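Local coordinates for protein putative RnfG subunit of electron transport complex (Thermotoga maritima, PDB 3DCZ) that probably serves as an FMN-carrying subunit of a membrane-bound complex that couples electron transfer to ion translocation across the membrane, at residues K29-D34 and A84-G89; C103-E108 and M112-R117. All coordinates share one frame; numbering follows the deposited sequence. Where two conformers were deposited one is given.

Contact 1: K29-D34 and A84-G89; sequences KFVLKD and AYVLSG. With ACT (acetate ion), chain D.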
loop_
_atom_site.group_PDB
_atom_site.type_symbol
_atom_site.label_atom_id
_atom_site.label_comp_id
_atom_site.label_asym_id
_atom_site.label_seq_id
_atom_site.Cartn_x
_atom_site.Cartn_y
_atom_site.Cartn_z
ATOM N N LYS A 29 9.183 -1.735 6.718
ATOM C CA LYS A 29 9.142 -2.913 7.605
ATOM C C LYS A 29 7.694 -3.246 7.971
ATOM O O LYS A 29 7.272 -4.417 7.893
ATOM C CB LYS A 29 9.948 -2.659 8.889
ATOM C CG LYS A 29 11.441 -2.648 8.699
ATOM C CD LYS A 29 12.172 -2.254 9.982
ATOM C CE LYS A 29 13.653 -2.352 9.824
ATOM N NZ LYS A 29 14.277 -2.112 11.144
ATOM N N PHE A 30 6.911 -2.224 8.329
ATOM C CA PHE A 30 5.528 -2.469 8.734
ATOM C C PHE A 30 4.711 -3.144 7.635
ATOM O O PHE A 30 3.997 -4.137 7.888
ATOM C CB PHE A 30 4.822 -1.178 9.130
ATOM C CG PHE A 30 3.388 -1.403 9.479
ATOM C CD1 PHE A 30 3.032 -1.845 10.736
ATOM C CD2 PHE A 30 2.381 -1.204 8.540
ATOM C CE1 PHE A 30 1.742 -2.077 11.046
ATOM C CE2 PHE A 30 1.082 -1.488 8.820
ATOM C CZ PHE A 30 0.743 -1.892 10.114
ATOM N N VAL A 31 4.851 -2.649 6.394
ATOM C CA VAL A 31 4.007 -3.158 5.303
ATOM C C VAL A 31 4.428 -4.548 4.835
ATOM O O VAL A 31 3.709 -5.221 4.060
ATOM C CB VAL A 31 3.899 -2.151 4.117
ATOM C CG1 VAL A 31 3.214 -0.819 4.618
ATOM C CG2 VAL A 31 5.232 -1.890 3.489
ATOM N N LEU A 32 5.596 -4.976 5.317
ATOM C CA LEU A 32 6.108 -6.327 5.082
ATOM C C LEU A 32 5.800 -7.285 6.226
ATOM O O LEU A 32 6.274 -8.414 6.220
ATOM C CB LEU A 32 7.584 -6.297 4.721
ATOM C CG LEU A 32 7.916 -5.829 3.291
ATOM C CD1 LEU A 32 9.405 -5.464 3.200
ATOM C CD2 LEU A 32 7.558 -6.894 2.257
ATOM N N LYS A 33 4.945 -6.847 7.146
ATOM C CA LYS A 33 4.350 -7.782 8.119
ATOM C C LYS A 33 3.011 -8.260 7.578
ATOM O O LYS A 33 2.211 -7.481 6.982
ATOM C CB LYS A 33 4.180 -7.113 9.489
ATOM C CG LYS A 33 5.510 -6.659 10.129
ATOM C CD LYS A 33 5.295 -6.172 11.558
ATOM C CE LYS A 33 6.596 -5.800 12.221
ATOM N NZ LYS A 33 6.358 -5.176 13.559
ATOM N N ASP A 34 2.725 -9.538 7.791
ATOM C CA ASP A 34 1.467 -10.118 7.397
ATOM C C ASP A 34 0.345 -9.529 8.247
ATOM O O ASP A 34 0.430 -9.546 9.490
ATOM C CB ASP A 34 1.578 -11.615 7.579
ATOM C CG ASP A 34 0.386 -12.380 7.088
ATOM O OD1 ASP A 34 -0.756 -12.071 7.432
ATOM O OD2 ASP A 34 0.610 -13.401 6.409
ATOM N N ALA A 84 6.981 -9.819 -3.479
ATOM C CA ALA A 84 6.368 -8.674 -2.827
ATOM C C ALA A 84 7.032 -7.409 -3.382
ATOM O O ALA A 84 8.201 -7.430 -3.731
ATOM C CB ALA A 84 6.530 -8.784 -1.340
ATOM N N TYR A 85 6.252 -6.328 -3.458
ATOM C CA TYR A 85 6.701 -5.051 -3.996
ATOM C C TYR A 85 6.294 -3.987 -3.012
ATOM O O TYR A 85 5.132 -3.988 -2.570
ATOM C CB TYR A 85 6.035 -4.812 -5.362
ATOM C CG TYR A 85 6.494 -5.845 -6.344
ATOM C CD1 TYR A 85 7.692 -5.643 -7.054
ATOM C CD2 TYR A 85 5.848 -7.050 -6.476
ATOM C CE1 TYR A 85 8.193 -6.616 -7.883
ATOM C CE2 TYR A 85 6.334 -8.018 -7.337
ATOM C CZ TYR A 85 7.515 -7.794 -8.036
ATOM O OH TYR A 85 8.036 -8.758 -8.861
ATOM N N VAL A 86 7.209 -3.095 -2.657
ATOM C CA VAL A 86 6.876 -1.949 -1.823
ATOM C C VAL A 86 7.150 -0.704 -2.633
ATOM O O VAL A 86 8.195 -0.536 -3.241
ATOM C CB VAL A 86 7.658 -1.952 -0.474
ATOM C CG1 VAL A 86 7.376 -0.664 0.293
ATOM C CG2 VAL A 86 7.304 -3.214 0.343
ATOM N N LEU A 87 6.152 0.162 -2.644
ATOM C CA LEU A 87 6.369 1.486 -3.223
ATOM C C LEU A 87 5.619 2.538 -2.438
ATOM O O LEU A 87 5.009 2.240 -1.412
ATOM C CB LEU A 87 6.048 1.487 -4.730
ATOM C CG LEU A 87 4.609 1.237 -5.190
ATOM C CD1 LEU A 87 4.531 1.268 -6.715
ATOM C CD2 LEU A 87 4.090 -0.125 -4.684
ATOM N N SER A 88 5.746 3.785 -2.887
ATOM C CA SER A 88 5.144 4.903 -2.203
ATOM C C SER A 88 4.277 5.692 -3.198
ATOM O O SER A 88 4.404 5.574 -4.424
ATOM C CB SER A 88 6.277 5.772 -1.646
ATOM O OG SER A 88 6.867 5.112 -0.523
ATOM N N GLY A 89 3.434 6.554 -2.654
ATOM C CA GLY A 89 2.595 7.360 -3.481
ATOM C C GLY A 89 2.064 8.597 -2.809
ATOM O O GLY A 89 2.119 8.748 -1.573
HETATM C C ACT D . 6.072 -10.946 -10.669
HETATM O O ACT D . 6.498 -10.802 -9.511
HETATM O OXT ACT D . 5.912 -12.140 -11.010
HETATM C CH3 ACT D . 5.743 -9.800 -11.564
#
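The phenol ring of Y85 has an acetate ion at its edge, one carboxylate oxygen lying in the plane of the ring, while its strand neighbours A84 and V86 turn the other way to meet V31 and L32. Y85 OH donates a hydrogen bond of 2.6 Å to acetate O, and N83 ND2 holds the same ion, which probably came from the crystallisation liquor. The other ring among these residues, that of F30, belongs to a different neighbourhood, being a cation-pi partner of R117.

The contact is helix-on-sheet packing in an alpha+beta fold: the end of helix 22-31 and the residues just after it lie against strand 83-90 of a five-stranded antiparallel sheet. Alternation along the strand sorts its side chains. A84 and V86 turn to segment 29-34, V86 meeting V31 at the end of the helix and both meeting L32 just after it, whereas Y85 and L87 touch helix 188-206 on the other face. Both faces of this strand therefore meet helices, which suits its largely apolar composition.

Closest in backbone are V31 and V86, with V31 CA and V86 CA 7.8 Å apart. Such a gap is spanned by short branched side chains, and valine on each side fills it without a long, flexible arm. L32 packs beside V31 on the same methyl: its CG rests 4.0 Å from V86 CG2, and CD1 and CD2 both face that methyl from the same side, each 4.2 Å from V86 CG2. CD2 also reaches the small CB of A84, at 4.2 Å. V86 presents two methyls to this surface, CG1 lying anti to its own backbone N (chi1 174°) and CG2 anti to its carbonyl carbon. V31 CG2 meets both of them, standing 4.0 Å from V86 CG1 and equally far from V86 CG2.

Contact 2: C103-E108 and M112-R117; sequences CFIKTE and MLNSVR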
loop_
_atom_site.group_PDB
_atom_site.type_symbol
_atom_site.label_atom_id
_atom_site.label_comp_id
_atom_site.label_asym_id
_atom_site.label_seq_id
_atom_site.Cartn_x
_atom_site.Cartn_y
_atom_site.Cartn_z
ATOM N N CYS A 103 2.542 -2.259 0.346
ATOM C CA CYS A 103 3.125 -3.515 -0.089
ATOM C C CYS A 103 2.048 -4.300 -0.845
ATOM O O CYS A 103 0.940 -4.525 -0.352
ATOM C CB CYS A 103 3.594 -4.371 1.112
ATOM S SG CYS A 103 4.105 -6.036 0.601
ATOM N N PHE A 104 2.396 -4.697 -2.069
ATOM C CA PHE A 104 1.563 -5.519 -2.921
ATOM C C PHE A 104 2.288 -6.842 -3.113
ATOM O O PHE A 104 3.495 -6.881 -3.292
ATOM C CB PHE A 104 1.354 -4.876 -4.296
ATOM C CG PHE A 104 0.576 -3.599 -4.246
ATOM C CD1 PHE A 104 1.191 -2.374 -3.966
ATOM C CD2 PHE A 104 -0.783 -3.605 -4.510
ATOM C CE1 PHE A 104 0.444 -1.192 -3.874
ATOM C CE2 PHE A 104 -1.523 -2.392 -4.478
ATOM C CZ PHE A 104 -0.890 -1.187 -4.148
ATOM N N ILE A 105 1.536 -7.914 -3.120
ATOM C CA ILE A 105 2.092 -9.240 -3.328
ATOM C C ILE A 105 1.507 -9.835 -4.594
ATOM O O ILE A 105 0.295 -9.869 -4.797
ATOM C CB ILE A 105 1.853 -10.141 -2.113
ATOM C CG1 ILE A 105 2.599 -9.534 -0.911
ATOM C CG2 ILE A 105 2.301 -11.595 -2.391
ATOM C CD1 ILE A 105 2.231 -10.115 0.432
ATOM N N LYS A 106 2.394 -10.369 -5.425
ATOM C CA LYS A 106 2.011 -10.912 -6.704
ATOM C C LYS A 106 1.258 -12.199 -6.506
ATOM O O LYS A 106 1.688 -13.114 -5.789
ATOM C CB LYS A 106 3.237 -11.164 -7.598
ATOM C CG LYS A 106 2.889 -11.661 -8.984
ATOM C CD LYS A 106 2.371 -10.547 -9.885
ATOM C CE LYS A 106 1.711 -11.140 -11.147
ATOM N NZ LYS A 106 0.460 -10.440 -11.552
ATOM N N THR A 107 0.127 -12.246 -7.215
ATOM C CA THR A 107 -0.796 -13.355 -7.279
ATOM C C THR A 107 -0.923 -13.847 -8.729
ATOM O O THR A 107 -0.548 -13.152 -9.692
ATOM C CB THR A 107 -2.199 -12.893 -6.828
ATOM O OG1 THR A 107 -2.486 -11.609 -7.417
ATOM C CG2 THR A 107 -2.223 -12.766 -5.322
ATOM N N GLU A 108 -1.498 -15.024 -8.877
ATOM C CA GLU A 108 -1.789 -15.629 -10.189
ATOM C C GLU A 108 -2.130 -14.633 -11.314
ATOM O O GLU A 108 -1.431 -14.575 -12.333
ATOM C CB GLU A 108 -2.936 -16.623 -10.034
HETATM N N MSE A 112 -2.250 -8.680 -4.787
HETATM C CA MSE A 112 -3.053 -8.370 -3.617
HETATM C C MSE A 112 -2.368 -7.243 -2.853
HETATM O O MSE A 112 -1.158 -7.071 -2.926
HETATM C CB MSE A 112 -3.284 -9.600 -2.731
HETATM C CG MSE A 112 -2.108 -9.993 -1.920
HETATM SE SE MSE A 112 -2.460 -11.521 -0.850
HETATM C CE MSE A 112 -2.710 -12.810 -2.209
ATOM N N LEU A 113 -3.174 -6.410 -2.208
ATOM C CA LEU A 113 -2.682 -5.353 -1.328
ATOM C C LEU A 113 -2.478 -5.931 0.074
ATOM O O LEU A 113 -3.450 -6.336 0.738
ATOM C CB LEU A 113 -3.658 -4.170 -1.249
ATOM C CG LEU A 113 -3.284 -3.071 -0.277
ATOM C CD1 LEU A 113 -1.876 -2.471 -0.583
ATOM C CD2 LEU A 113 -4.323 -1.935 -0.287
ATOM N N ASN A 114 -1.216 -6.039 0.503
ATOM C CA ASN A 114 -0.916 -6.629 1.811
ATOM C C ASN A 114 -1.105 -5.659 2.945
ATOM O O ASN A 114 -1.658 -6.023 3.968
ATOM C CB ASN A 114 0.520 -7.147 1.827
ATOM C CG ASN A 114 0.889 -7.884 3.116
ATOM O OD1 ASN A 114 0.403 -9.004 3.339
ATOM N ND2 ASN A 114 1.782 -7.286 3.960
ATOM N N SER A 115 -0.550 -4.453 2.804
ATOM C CA SER A 115 -0.501 -3.509 3.909
ATOM C C SER A 115 -0.165 -2.128 3.450
ATOM O O SER A 115 0.329 -1.930 2.358
ATOM C CB SER A 115 0.485 -3.982 4.978
ATOM O OG SER A 115 0.553 -3.163 6.118
ATOM N N VAL A 116 -0.477 -1.173 4.291
ATOM C CA VAL A 116 -0.350 0.243 3.985
ATOM C C VAL A 116 0.106 0.967 5.234
ATOM O O VAL A 116 -0.337 0.619 6.344
ATOM C CB VAL A 116 -1.751 0.843 3.605
ATOM C CG1 VAL A 116 -1.648 2.313 3.297
ATOM C CG2 VAL A 116 -2.382 0.062 2.474
ATOM N N ARG A 117 0.945 1.990 5.064
ATOM C CA ARG A 117 1.312 2.888 6.167
ATOM C C ARG A 117 1.390 4.293 5.607
ATOM O O ARG A 117 2.175 4.538 4.697
ATOM C CB ARG A 117 2.666 2.492 6.760
ATOM C CG ARG A 117 3.210 3.474 7.801
ATOM C CD ARG A 117 2.561 3.279 9.151
ATOM N NE ARG A 117 3.448 2.543 10.061
ATOM C CZ ARG A 117 3.047 1.750 11.050
ATOM N NH1 ARG A 117 1.751 1.520 11.278
ATOM N NH2 ARG A 117 3.968 1.143 11.798
#
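I105 reaches from its CB at M112 across to N114, from one strand of the antiparallel beta hairpin to the other. Its CB sits 4.0 Å from CG of M112, a selenomethionine. CG1, turned anti to the carbonyl carbon (chi1 -63°), passes N114 CB, and CD1 ends 3.6 Å from N114 OD1, against the aliphatic root and amide of that asparagine. The amide's ND2 is engaged elsewhere, bonded to V31 O and K33 O, so an asparagine here can join a polar anchor to an apolar flank. On the opposite face of the sheet, L113 CD1 lies over one face of the F104 ring in a CH-pi contact, 4.0 Å from the ring centroid.

Two backbone bonds pair I105 with M112, both 2.8 Å: I105 N to M112 O and M112 N to I105 O. Further along, the register slips by one in a classic beta bulge, where N114 and S115 both face C103. C103 O accepts a 2.8 Å bond from N114 N and a weak one from S115 N. The shared carbonyl implies that the extra residue is accommodated while pairing continues, C103 N still bonding to S115 O.

How the contacts relate
Contacts 1 and 2 meet in one sheet, their centres about 7 Å apart, because strand 83-90 pairs with strand 98-107: Y85 N and F104 O lie 2.8 Å apart, a probable hydrogen bond. Outside the sheet, the amide of N114 ties the bulge to segment 29-34, the N114 ND2 to V31 O distance being 2.8 Å. The F30 ring also packs on S115, with CE2 of F30 3.2 Å from OG of S115. A bound 1,2-ethanediol, probably from the crystallisation liquor, lies about 5 Å from the S115 side chain. T185, the predicted FMN attachment point, is not modelled, and neither contact includes a flavin.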